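Local coordinates for protein putative enoyl-CoA hydratase/isomerase (Acinetobacter baumannii, PDB 3FDU) that probably acts on acyl-CoA thioesters as an enoyl-CoA hydratase or isomerase of the crotonase family, working as an assembly of three identical subunits, at residues Q120-F125 against Q209-M214; P87-L92 against E230-R235; Q149-Q154 against H158-L163. The protein carries 4 engineered substitutions. All blocks are in the same frame, centred on the assembly; numbering follows the deposited sequence.

Contact 1 (Q120-F125 against Q209-M214)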
loop_
_atom_site.group_PDB
_atom_site.type_symbol
_atom_site.label_atom_id
_atom_site.label_comp_id
_atom_site.label_asym_id
_atom_site.label_seq_id
_atom_site.Cartn_x
_atom_site.Cartn_y
_atom_site.Cartn_z
ATOM N N GLN A 120 0.769 -11.648 9.119
ATOM C CA GLN A 120 1.191 -11.445 10.503
ATOM C C GLN A 120 2.707 -11.489 10.731
ATOM O O GLN A 120 3.170 -11.195 11.833
ATOM C CB GLN A 120 0.508 -12.466 11.455
ATOM C CG GLN A 120 -0.919 -12.899 11.096
ATOM C CD GLN A 120 -1.855 -11.769 10.820
ATOM O OE1 GLN A 120 -1.828 -10.719 11.481
ATOM N NE2 GLN A 120 -2.693 -11.953 9.819
ATOM N N ALA A 121 3.499 -11.936 9.758
ATOM C CA ALA A 121 4.935 -12.048 9.962
ATOM C C ALA A 121 5.601 -10.705 9.657
ATOM O O ALA A 121 5.099 -9.953 8.840
ATOM C CB ALA A 121 5.550 -13.159 9.036
ATOM N N ASP A 122 6.764 -10.441 10.271
ATOM C CA ASP A 122 7.549 -9.258 9.930
ATOM C C ASP A 122 8.341 -9.361 8.628
ATOM O O ASP A 122 8.477 -8.379 7.902
ATOM C CB ASP A 122 8.484 -8.972 11.095
ATOM C CG ASP A 122 7.715 -8.841 12.395
ATOM O OD1 ASP A 122 6.787 -8.002 12.421
ATOM O OD2 ASP A 122 7.986 -9.605 13.349
ATOM N N LEU A 123 8.901 -10.551 8.374
ATOM C CA LEU A 123 9.749 -10.827 7.190
ATOM C C LEU A 123 9.388 -12.214 6.659
ATOM O O LEU A 123 9.086 -13.131 7.432
ATOM C CB LEU A 123 11.222 -10.857 7.567
ATOM C CG LEU A 123 11.658 -9.656 8.428
ATOM C CD1 LEU A 123 13.026 -9.937 8.981
ATOM C CD2 LEU A 123 11.607 -8.472 7.546
ATOM N N VAL A 124 9.365 -12.316 5.340
ATOM C CA VAL A 124 9.036 -13.541 4.675
ATOM C C VAL A 124 10.021 -13.818 3.554
ATOM O O VAL A 124 10.270 -12.930 2.707
ATOM C CB VAL A 124 7.638 -13.466 4.053
ATOM C CG1 VAL A 124 7.324 -14.787 3.352
ATOM C CG2 VAL A 124 6.567 -13.197 5.132
ATOM N N PHE A 125 10.612 -15.022 3.573
ATOM C CA PHE A 125 11.501 -15.435 2.494
ATOM C C PHE A 125 10.889 -16.637 1.765
ATOM O O PHE A 125 10.278 -17.504 2.382
ATOM C CB PHE A 125 12.913 -15.774 3.023
ATOM C CG PHE A 125 13.536 -14.644 3.806
ATOM C CD1 PHE A 125 13.994 -13.482 3.140
ATOM C CD2 PHE A 125 13.617 -14.705 5.201
ATOM C CE1 PHE A 125 14.572 -12.405 3.884
ATOM C CE2 PHE A 125 14.215 -13.661 5.912
ATOM C CZ PHE A 125 14.667 -12.507 5.232
ATOM N N GLN A 209 10.492 -2.469 20.924
ATOM C CA GLN A 209 9.855 -1.141 20.871
ATOM C C GLN A 209 9.529 -0.702 19.421
ATOM O O GLN A 209 8.548 -0.038 19.153
ATOM C CB GLN A 209 10.812 -0.126 21.487
ATOM C CG GLN A 209 10.344 1.249 21.284
ATOM C CD GLN A 209 9.172 1.518 22.161
ATOM O OE1 GLN A 209 9.342 1.800 23.369
ATOM N NE2 GLN A 209 7.958 1.413 21.597
ATOM N N THR A 210 10.394 -1.053 18.487
ATOM C CA THR A 210 10.196 -0.654 17.105
ATOM C C THR A 210 8.957 -1.375 16.536
ATOM O O THR A 210 8.105 -0.768 15.872
ATOM C CB THR A 210 11.411 -1.062 16.282
ATOM O OG1 THR A 210 12.557 -0.345 16.770
ATOM C CG2 THR A 210 11.191 -0.761 14.777
ATOM N N LYS A 211 8.905 -2.679 16.792
ATOM C CA LYS A 211 7.744 -3.480 16.396
ATOM C C LYS A 211 6.423 -2.990 17.049
ATOM O O LYS A 211 5.363 -2.886 16.392
ATOM C CB LYS A 211 7.984 -4.993 16.670
ATOM C CG LYS A 211 6.782 -5.827 16.128
ATOM C CD LYS A 211 7.088 -7.348 16.034
ATOM C CE LYS A 211 5.801 -8.128 15.695
ATOM N NZ LYS A 211 6.214 -9.606 15.471
ATOM N N ALA A 212 6.486 -2.601 18.318
ATOM C CA ALA A 212 5.298 -2.103 19.041
ATOM C C ALA A 212 4.772 -0.822 18.396
ATOM O O ALA A 212 3.542 -0.667 18.240
ATOM C CB ALA A 212 5.629 -1.860 20.574
ATOM N N LEU A 213 5.685 0.082 18.007
ATOM C CA LEU A 213 5.301 1.303 17.278
ATOM C C LEU A 213 4.697 1.039 15.873
ATOM O O LEU A 213 3.720 1.695 15.462
ATOM C CB LEU A 213 6.492 2.227 17.125
ATOM C CG LEU A 213 6.876 3.014 18.417
ATOM C CD1 LEU A 213 8.340 3.537 18.294
ATOM C CD2 LEU A 213 5.890 4.161 18.715
ATOM N N MET A 214 5.322 0.121 15.129
ATOM C CA MET A 214 4.789 -0.259 13.784
ATOM C C MET A 214 3.396 -0.878 13.923
ATOM O O MET A 214 2.532 -0.760 13.032
ATOM C CB MET A 214 5.734 -1.251 13.100
ATOM C CG MET A 214 7.193 -0.717 12.855
ATOM S SD MET A 214 8.334 -1.914 12.074
ATOM C CE MET A 214 7.498 -2.132 10.508
HETATM O O HOH W 1 3.715 -10.498 14.530
#
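Gln120 and Asp122, just ahead of strand 123-126, both address the ammonium group of Lys211 on helix 204-214, the first with a water in between and the second directly. This water lies 2.8 Å from Gln120 O and accepts a bond from Lys211 NZ, also at 2.8 Å. The side chain of Gln120 turns the other way, its NE2 donating to the carbonyl oxygens of Thr116 and Gly145.

Two residues on, Asp122 makes the salt bridge. Its OD2 receives Lys211 NZ at 2.8 Å on the syn lone pair, the side of the other oxygen, while OD1 stays farther from NZ, at 3.5 Å, so the grip is one-sided rather than bidentate. Lys211 leaves its helix with CG trans to the backbone N (chi1 -175°) and runs fully extended from there, which carries NZ across a backbone separation of 8.7 Å between the CA atoms of Asp122 and Lys211. The two side chains meet at about a right angle, and the CE methylene rests against the carboxylate, 3.4 Å from Asp122 OD1.

This buried ion pair is well supplied with further partners. OD2 also accepts from the backbone N of Leu102, OD1 bonds Tyr157 OH of the second subunit, and NZ donates to the carbonyl O of Lys100; together these probably offset the cost of burying both charges and fix the carboxylate's rotation.

From Leu123 onward the chain enters the parallel part of the central sheet, pairing with strand 102-106, and Leu123 and Phe125 pack on helix 188-200. The salt bridge thus ties the residue just before this strand to helix 204-214 beside the second subunit, whose Val152 packs against Met214.

Contact 2 (P87-L92 against E230-R235)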
loop_
_atom_site.group_PDB
_atom_site.type_symbol
_atom_site.label_atom_id
_atom_site.label_comp_id
_atom_site.label_asym_id
_atom_site.label_seq_id
_atom_site.Cartn_x
_atom_site.Cartn_y
_atom_site.Cartn_z
ATOM N N PRO A 87 -10.232 -22.362 15.764
ATOM C CA PRO A 87 -8.746 -22.517 15.808
ATOM C C PRO A 87 -7.915 -21.688 14.843
ATOM O O PRO A 87 -6.954 -21.089 15.289
ATOM C CB PRO A 87 -8.536 -24.031 15.601
ATOM C CG PRO A 87 -9.823 -24.648 16.263
ATOM C CD PRO A 87 -10.911 -23.677 15.801
ATOM N N PRO A 88 -8.294 -21.585 13.556
ATOM C CA PRO A 88 -7.422 -20.742 12.695
ATOM C C PRO A 88 -7.356 -19.276 13.152
ATOM O O PRO A 88 -6.330 -18.670 13.008
ATOM C CB PRO A 88 -8.098 -20.771 11.319
ATOM C CG PRO A 88 -9.132 -21.879 11.359
ATOM C CD PRO A 88 -9.404 -22.211 12.808
ATOM N N PHE A 89 -8.454 -18.690 13.629
ATOM C CA PHE A 89 -8.381 -17.286 14.130
ATOM C C PHE A 89 -7.539 -17.143 15.390
ATOM O O PHE A 89 -6.883 -16.099 15.610
ATOM C CB PHE A 89 -9.789 -16.738 14.318
ATOM C CG PHE A 89 -10.650 -16.949 13.118
ATOM C CD1 PHE A 89 -10.511 -16.143 12.025
ATOM C CD2 PHE A 89 -11.589 -17.977 13.081
ATOM C CE1 PHE A 89 -11.312 -16.335 10.889
ATOM C CE2 PHE A 89 -12.362 -18.194 11.959
ATOM C CZ PHE A 89 -12.203 -17.385 10.837
ATOM N N VAL A 90 -7.536 -18.183 16.220
ATOM C CA VAL A 90 -6.675 -18.218 17.430
ATOM C C VAL A 90 -5.172 -18.157 17.029
ATOM O O VAL A 90 -4.397 -17.366 17.571
ATOM C CB VAL A 90 -6.940 -19.483 18.324
ATOM C CG1 VAL A 90 -5.868 -19.598 19.511
ATOM C CG2 VAL A 90 -8.377 -19.429 18.935
ATOM N N LEU A 91 -4.781 -18.963 16.046
ATOM C CA LEU A 91 -3.407 -18.934 15.500
ATOM C C LEU A 91 -3.099 -17.554 14.922
ATOM O O LEU A 91 -2.035 -16.966 15.236
ATOM C CB LEU A 91 -3.211 -20.028 14.430
ATOM C CG LEU A 91 -1.891 -19.961 13.630
ATOM C CD1 LEU A 91 -0.730 -19.968 14.596
ATOM C CD2 LEU A 91 -1.806 -21.175 12.647
ATOM N N LEU A 92 -3.991 -17.044 14.063
ATOM C CA LEU A 92 -3.711 -15.761 13.444
ATOM C C LEU A 92 -3.551 -14.642 14.459
ATOM O O LEU A 92 -2.680 -13.796 14.297
ATOM C CB LEU A 92 -4.755 -15.386 12.386
ATOM C CG LEU A 92 -4.718 -16.229 11.085
ATOM C CD1 LEU A 92 -6.133 -16.337 10.427
ATOM C CD2 LEU A 92 -3.721 -15.658 10.116
ATOM N N GLU A 230 -16.623 -13.679 12.088
ATOM C CA GLU A 230 -18.094 -13.785 12.175
ATOM C C GLU A 230 -18.736 -14.032 10.795
ATOM O O GLU A 230 -19.560 -14.965 10.592
ATOM C CB GLU A 230 -18.645 -12.515 12.872
ATOM C CG GLU A 230 -20.167 -12.461 12.936
ATOM C CD GLU A 230 -20.669 -11.351 13.898
ATOM O OE1 GLU A 230 -21.790 -11.529 14.407
ATOM O OE2 GLU A 230 -19.962 -10.339 14.150
ATOM N N ILE A 231 -18.316 -13.236 9.821
ATOM C CA ILE A 231 -18.764 -13.425 8.451
ATOM C C ILE A 231 -18.347 -14.803 7.874
ATOM O O ILE A 231 -19.136 -15.458 7.196
ATOM C CB ILE A 231 -18.288 -12.254 7.548
ATOM C CG1 ILE A 231 -19.017 -10.972 8.029
ATOM C CG2 ILE A 231 -18.493 -12.611 5.991
ATOM C CD1 ILE A 231 -18.474 -9.706 7.432
ATOM N N PHE A 232 -17.126 -15.220 8.173
ATOM C CA PHE A 232 -16.576 -16.496 7.721
ATOM C C PHE A 232 -17.470 -17.674 8.224
ATOM O O PHE A 232 -17.793 -18.599 7.469
ATOM C CB PHE A 232 -15.134 -16.643 8.260
ATOM C CG PHE A 232 -14.387 -17.862 7.728
ATOM C CD1 PHE A 232 -13.525 -17.751 6.632
ATOM C CD2 PHE A 232 -14.505 -19.090 8.348
ATOM C CE1 PHE A 232 -12.810 -18.907 6.125
ATOM C CE2 PHE A 232 -13.807 -20.237 7.849
ATOM C CZ PHE A 232 -12.953 -20.135 6.753
ATOM N N MET A 233 -17.865 -17.632 9.497
ATOM C CA MET A 233 -18.736 -18.692 10.044
ATOM C C MET A 233 -20.154 -18.740 9.462
ATOM O O MET A 233 -20.746 -19.846 9.333
ATOM C CB MET A 233 -18.730 -18.657 11.590
ATOM C CG MET A 233 -17.411 -19.186 12.237
ATOM S SD MET A 233 -16.891 -20.913 11.867
ATOM C CE MET A 233 -18.384 -21.767 12.563
ATOM N N GLN A 234 -20.698 -17.565 9.110
ATOM C CA GLN A 234 -21.949 -17.439 8.318
ATOM C C GLN A 234 -21.850 -18.208 7.006
ATOM O O GLN A 234 -22.786 -18.899 6.601
ATOM C CB GLN A 234 -22.260 -15.970 7.992
ATOM C CG GLN A 234 -22.605 -15.111 9.229
ATOM C CD GLN A 234 -22.807 -13.623 8.891
ATOM O OE1 GLN A 234 -22.810 -13.208 7.721
ATOM N NE2 GLN A 234 -22.986 -12.830 9.913
ATOM N N ARG A 235 -20.714 -18.045 6.327
ATOM C CA ARG A 235 -20.428 -18.830 5.100
ATOM C C ARG A 235 -20.217 -20.277 5.373
ATOM O O ARG A 235 -20.781 -21.107 4.675
ATOM C CB ARG A 235 -19.186 -18.281 4.352
ATOM C CG ARG A 235 -19.139 -16.785 4.279
ATOM C CD ARG A 235 -19.755 -16.178 3.058
ATOM N NE ARG A 235 -20.674 -17.059 2.387
ATOM C CZ ARG A 235 -21.991 -17.037 2.573
ATOM N NH1 ARG A 235 -22.526 -16.160 3.420
ATOM N NH2 ARG A 235 -22.762 -17.875 1.889
#
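Phe89 points the CZ end of its ring at Phe232, meeting the base of that ring: CZ lies 3.8 Å from both CG and CD2 of Phe232 and 4.0 Å from its CB. The pair is a T-shaped, edge-to-face stack, with the edge of Phe89 directed at the face of Phe232, ring centroids 5.5 Å apart and planes at 80°. Phe89 CZ sits nearer the CB end of the Phe232 ring than its centre, which makes the T off-centred.

The two rings bridge helices whose backbones stay well apart, the CA atoms of Phe89 and Phe232 being 10.4 Å from each other. On helix 218-236, a chi1 of -173° swings Phe232 CG away from the backbone N and directs its ring toward helix 87-97. Beside the stack, Phe89 and Pro88 also touch Glu144.

A glycerol, probably from the crystallisation liquor, lies about 4 Å from the Phe232 side chain. The T-shaped stack is a purely apolar joint between helix 87-97, which precedes sheet strand 102-106, and the long, next-to-last helix 218-236, whose Ile231 packs on Leu213 of the third subunit, in a crotonase-type fold.

Contact 3 (Q149-Q154 against H158-L163)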
loop_
_atom_site.group_PDB
_atom_site.type_symbol
_atom_site.label_atom_id
_atom_site.label_comp_id
_atom_site.label_asym_id
_atom_site.label_seq_id
_atom_site.Cartn_x
_atom_site.Cartn_y
_atom_site.Cartn_z
ATOM N N GLN A 149 -8.282 -6.188 5.124
ATOM C CA GLN A 149 -7.626 -4.906 5.353
ATOM C C GLN A 149 -6.107 -4.959 5.194
ATOM O O GLN A 149 -5.548 -4.091 4.527
ATOM C CB GLN A 149 -8.014 -4.289 6.743
ATOM C CG GLN A 149 -9.480 -3.856 6.786
ATOM C CD GLN A 149 -9.865 -3.208 8.134
ATOM O OE1 GLN A 149 -9.026 -2.640 8.807
ATOM N NE2 GLN A 149 -11.133 -3.320 8.509
ATOM N N LEU A 150 -5.457 -5.962 5.788
ATOM C CA LEU A 150 -3.992 -6.116 5.690
ATOM C C LEU A 150 -3.460 -6.378 4.277
ATOM O O LEU A 150 -2.406 -5.830 3.903
ATOM C CB LEU A 150 -3.474 -7.210 6.630
ATOM C CG LEU A 150 -3.804 -7.003 8.119
ATOM C CD1 LEU A 150 -3.280 -8.244 8.868
ATOM C CD2 LEU A 150 -3.169 -5.736 8.629
ATOM N N LEU A 151 -4.162 -7.194 3.488
ATOM C CA LEU A 151 -3.687 -7.425 2.096
ATOM C C LEU A 151 -3.928 -6.162 1.237
ATOM O O LEU A 151 -3.127 -5.813 0.392
ATOM C CB LEU A 151 -4.431 -8.640 1.444
ATOM C CG LEU A 151 -3.842 -9.067 0.083
ATOM C CD1 LEU A 151 -2.364 -9.512 0.210
ATOM C CD2 LEU A 151 -4.675 -10.221 -0.564
ATOM N N VAL A 152 -5.049 -5.463 1.436
ATOM C CA VAL A 152 -5.248 -4.198 0.700
ATOM C C VAL A 152 -4.109 -3.209 1.035
ATOM O O VAL A 152 -3.557 -2.505 0.167
ATOM C CB VAL A 152 -6.634 -3.518 1.072
ATOM C CG1 VAL A 152 -6.685 -2.049 0.573
ATOM C CG2 VAL A 152 -7.763 -4.292 0.496
ATOM N N LYS A 153 -3.737 -3.140 2.303
ATOM C CA LYS A 153 -2.622 -2.243 2.693
ATOM C C LYS A 153 -1.254 -2.707 2.140
ATOM O O LYS A 153 -0.466 -1.898 1.665
ATOM C CB LYS A 153 -2.562 -2.088 4.221
ATOM C CG LYS A 153 -3.712 -1.156 4.750
ATOM C CD LYS A 153 -3.720 -1.064 6.302
ATOM C CE LYS A 153 -5.041 -0.416 6.776
ATOM N NZ LYS A 153 -5.119 -0.322 8.271
ATOM N N GLN A 154 -0.982 -4.003 2.199
ATOM C CA GLN A 154 0.327 -4.544 1.815
ATOM C C GLN A 154 0.488 -4.582 0.282
ATOM O O GLN A 154 1.565 -4.272 -0.245
ATOM C CB GLN A 154 0.508 -5.942 2.426
ATOM C CG GLN A 154 1.842 -6.679 2.042
ATOM C CD GLN A 154 3.116 -6.012 2.552
ATOM O OE1 GLN A 154 3.583 -6.336 3.635
ATOM N NE2 GLN A 154 3.711 -5.124 1.756
ATOM N N HIS A 158 -6.153 -2.819 -5.886
ATOM C CA HIS A 158 -6.364 -3.592 -7.123
ATOM C C HIS A 158 -5.773 -4.994 -7.063
ATOM O O HIS A 158 -6.403 -5.963 -7.483
ATOM C CB HIS A 158 -5.803 -2.837 -8.349
ATOM C CG HIS A 158 -6.684 -1.711 -8.818
ATOM N ND1 HIS A 158 -6.189 -0.564 -9.418
ATOM C CD2 HIS A 158 -8.029 -1.561 -8.786
ATOM C CE1 HIS A 158 -7.193 0.248 -9.717
ATOM N NE2 HIS A 158 -8.321 -0.340 -9.356
ATOM N N LYS A 159 -4.537 -5.121 -6.590
ATOM C CA LYS A 159 -3.932 -6.457 -6.549
ATOM C C LYS A 159 -4.585 -7.327 -5.495
ATOM O O LYS A 159 -4.746 -8.534 -5.693
ATOM C CB LYS A 159 -2.403 -6.401 -6.305
ATOM C CG LYS A 159 -1.707 -7.759 -6.453
ATOM C CD LYS A 159 -1.852 -8.372 -7.914
ATOM C CE LYS A 159 -1.502 -7.289 -8.998
ATOM N NZ LYS A 159 -1.503 -7.727 -10.458
ATOM N N ALA A 160 -4.923 -6.731 -4.353
ATOM C CA ALA A 160 -5.573 -7.526 -3.316
ATOM C C ALA A 160 -6.923 -8.045 -3.868
ATOM O O ALA A 160 -7.293 -9.191 -3.644
ATOM C CB ALA A 160 -5.797 -6.681 -2.019
ATOM N N ALA A 161 -7.669 -7.181 -4.544
ATOM C CA ALA A 161 -8.951 -7.639 -5.115
ATOM C C ALA A 161 -8.729 -8.746 -6.156
ATOM O O ALA A 161 -9.486 -9.726 -6.195
ATOM C CB ALA A 161 -9.732 -6.450 -5.713
ATOM N N GLU A 162 -7.686 -8.638 -6.981
ATOM C CA GLU A 162 -7.382 -9.734 -7.953
ATOM C C GLU A 162 -7.106 -11.098 -7.294
ATOM O O GLU A 162 -7.662 -12.157 -7.682
ATOM C CB GLU A 162 -6.218 -9.308 -8.899
ATOM C CG GLU A 162 -5.632 -10.420 -9.813
ATOM C CD GLU A 162 -4.430 -9.935 -10.617
ATOM O OE1 GLU A 162 -3.803 -10.798 -11.190
ATOM O OE2 GLU A 162 -4.085 -8.728 -10.629
ATOM N N LEU A 163 -6.320 -11.105 -6.234
ATOM C CA LEU A 163 -6.003 -12.380 -5.577
ATOM C C LEU A 163 -7.173 -12.894 -4.768
ATOM O O LEU A 163 -7.396 -14.099 -4.691
ATOM C CB LEU A 163 -4.780 -12.225 -4.664
ATOM C CG LEU A 163 -3.464 -11.727 -5.334
ATOM C CD1 LEU A 163 -2.286 -11.518 -4.328
ATOM C CD2 LEU A 163 -3.053 -12.715 -6.453
#
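The helical segments 149-154 and 158-163 belong to consecutive helices, 147-155 and 157-166, separated by a very short break, and they come close enough for the CA atoms of Val152 and Ala160 to lie only 5.2 Å apart. The small side chain of Ala160 permits this approach. Its CB lies against the backbone of the first helix, 3.7 Å from both Leu151 O and Val152 CA.

Two branched side chains extend the packing. Leu151 reaches alongside Ala160, placing CG 3.7 Å from Ala160 CB and CD2 4.0 Å from Ala160 CA. On Val152 it is CG2 that touches Ala160 CB, at 4.0 Å. Within the second helix, Lys159 NZ forms a salt bridge with Glu162 OE2 at 2.8 Å, arriving on the syn side but 30° out of the carboxylate plane. Glu162 OE1 has a further salt bridge to Lys168, and OE2 accepts from Asn182 ND2 of the third subunit.

Leu151 also packs on Leu164, farther along helix 157-166, and on Ile134 and Leu180 in loops. The helical pair lies at the trimer interface, where His158 ND1 bonds Gly179 O of the third subunit and His158 packs on Asp122 of the third subunit.

How the contacts relate
Of the three, contact 2 spans the longest stretch of sequence. Contact 1 is nested inside it, and contact 3, the most local, lies inside contact 1. Their centres are 19 to 23 Å apart, yet Gln120 of contact 1 links them, its CG 3.8 Å from Leu92 O of contact 2 and its NE2 3.9 Å from Leu150 CD1 of contact 3. Contacts 2 and 3 do not touch, their nearest atoms being about 8 Å apart. Helices 204-214 and 218-236, used by contacts 1 and 2, are consecutive. Contact 1 meets the second subunit, contact 2 the third, and contact 3 both, so all three lie where internal packing adjoins the trimer interfaces.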